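Local coordinates for long form salivary protein D7L1 (Aedes aegypti, PDB 3DXL), which binds and sequesters biogenic amines and eicosanoids of the vertebrate host response, and so helps female mosquitoes to feed on blood, at residues 136-139 / 140-144. Sequence-based numbering, arbitrary orientation.
Sequences KGLY and EKLGK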
loop_
_atom_site.group_PDB
_atom_site.type_symbol
_atom_site.label_atom_id
_atom_site.label_comp_id
_atom_site.label_asym_id
_atom_site.label_seq_id
_atom_site.Cartn_x
_atom_site.Cartn_y
_atom_site.Cartn_z
ATOM N N LYS A 136 0.802 14.663 -10.729
ATOM C CA LYS A 136 0.766 14.294 -12.149
ATOM C C LYS A 136 2.148 14.438 -12.785
ATOM O O LYS A 136 2.601 13.555 -13.523
ATOM C CB LYS A 136 -0.258 15.158 -12.889
ATOM C CG LYS A 136 -0.312 14.953 -14.401
ATOM C CD LYS A 136 -1.214 15.987 -15.058
ATOM C CE LYS A 136 -1.070 15.970 -16.572
ATOM N NZ LYS A 136 -1.608 14.724 -17.184
ATOM N N GLY A 137 2.816 15.556 -12.501
ATOM C CA GLY A 137 4.150 15.800 -13.031
ATOM C C GLY A 137 5.169 14.794 -12.542
ATOM O O GLY A 137 6.016 14.341 -13.303
ATOM N N LEU A 138 5.101 14.453 -11.262
ATOM C CA LEU A 138 6.002 13.449 -10.701
ATOM C C LEU A 138 5.780 12.060 -11.317
ATOM O O LEU A 138 6.748 11.374 -11.678
ATOM C CB LEU A 138 5.868 13.398 -9.184
ATOM C CG LEU A 138 6.911 12.645 -8.357
ATOM C CD1 LEU A 138 8.340 12.858 -8.854
ATOM C CD2 LEU A 138 6.792 13.054 -6.900
ATOM N N TYR A 139 4.521 11.658 -11.478
ATOM C CA TYR A 139 4.242 10.376 -12.131
ATOM C C TYR A 139 4.810 10.333 -13.548
ATOM O O TYR A 139 5.294 9.299 -13.991
ATOM C CB TYR A 139 2.745 10.091 -12.175
ATOM C CG TYR A 139 2.159 9.423 -10.955
ATOM C CD1 TYR A 139 2.567 8.142 -10.562
ATOM C CD2 TYR A 139 1.152 10.044 -10.221
ATOM C CE1 TYR A 139 1.997 7.512 -9.448
ATOM C CE2 TYR A 139 0.578 9.426 -9.108
ATOM C CZ TYR A 139 1.008 8.161 -8.726
ATOM O OH TYR A 139 0.449 7.526 -7.630
ATOM N N GLU A 140 4.745 11.450 -14.263
ATOM C CA GLU A 140 5.301 11.516 -15.613
ATOM C C GLU A 140 6.825 11.381 -15.596
ATOM O O GLU A 140 7.393 10.637 -16.399
ATOM C CB GLU A 140 4.850 12.800 -16.323
ATOM C CG GLU A 140 3.345 12.846 -16.560
ATOM C CD GLU A 140 2.898 13.745 -17.706
ATOM O OE1 GLU A 140 3.611 14.715 -18.057
ATOM O OE2 GLU A 140 1.802 13.478 -18.251
ATOM N N LYS A 141 7.482 12.078 -14.671
ATOM C CA LYS A 141 8.933 11.960 -14.497
ATOM C C LYS A 141 9.352 10.517 -14.223
ATOM O O LYS A 141 10.297 10.003 -14.818
ATOM C CB LYS A 141 9.424 12.870 -13.361
ATOM C CG LYS A 141 9.556 14.346 -13.749
ATOM C CD LYS A 141 10.304 15.133 -12.677
ATOM C CE LYS A 141 10.530 16.595 -13.069
ATOM N NZ LYS A 141 11.490 16.742 -14.201
ATOM N N LEU A 142 8.628 9.861 -13.326
ATOM C CA LEU A 142 8.967 8.496 -12.931
ATOM C C LEU A 142 8.616 7.436 -13.977
ATOM O O LEU A 142 9.353 6.464 -14.136
ATOM C CB LEU A 142 8.354 8.179 -11.568
ATOM C CG LEU A 142 8.897 9.030 -10.412
ATOM C CD1 LEU A 142 7.996 8.915 -9.194
ATOM C CD2 LEU A 142 10.334 8.665 -10.067
ATOM N N GLY A 143 7.521 7.639 -14.706
ATOM C CA GLY A 143 7.101 6.728 -15.767
ATOM C C GLY A 143 7.070 5.270 -15.340
ATOM O O GLY A 143 6.482 4.917 -14.311
ATOM N N LYS A 144 7.745 4.435 -16.128
ATOM C CA LYS A 144 7.796 2.982 -15.903
ATOM C C LYS A 144 8.442 2.583 -14.572
ATOM O O LYS A 144 8.357 1.426 -14.166
ATOM C CB LYS A 144 8.567 2.309 -17.048
ATOM C CG LYS A 144 10.071 2.633 -17.020
ATOM C CD LYS A 144 10.877 1.987 -18.146
ATOM C CE LYS A 144 12.368 2.318 -18.023
ATOM N NZ LYS A 144 12.947 1.991 -16.685
HETATM O O HOH W 1 -0.481 12.312 -16.887
#
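E140 reaches back along the last turns of helix 132-142 to K136, one turn earlier. Traced outward, its CB packs 3.6 Å from O of G137, and its CG comes within 3.2 Å of O of K136, the carbonyl that also accepts the backbone N-H of E140. With CG beside its own backbone N (chi1 -65°) and the chain extended beyond it, the carboxylate travels back alongside the lysine, the two side chains pointing the same way. OE2 then faces NZ of K136 at 3.8 Å, a long salt bridge. A water bridges the same two atoms, accepting from NZ at 2.7 Å and donating to OE2, so a water bridge supplements the long direct contact at this exposed site. K136 is extended as far as CE, and the turn at chi4 (68°) then sets the direction of NZ.

On another side of the helix, CD1 of L138 meets CD1 of L142 at 4.0 Å, the two side chains crossing at a slant; CG of L142 also lies 3.4 Å from O of L138. Here L138 additionally touches P6 of helix 6-20, as does the buried Y139, whose side chain also lies against K149, a leukotriene E4-binding residue.

The backbone evidence for helix is a run of i to i+4 bonds from E140, K141, L142 and G143. The last, G143 N to Y139 O at 2.9 Å, closes the final turn; G143 then departs from helical geometry with positive phi (50°). The side-chain amide of Q148 hydrogen-bonds to O of both Y139 and G143, and so joins the last helical turn to the residue that leaves it. The arrangement is that of an i/i+4 lysine-glutamate pair on the surface of a helix whose end is marked by a positive-phi glycine, in a two-domain PBP/GOBP-family protein.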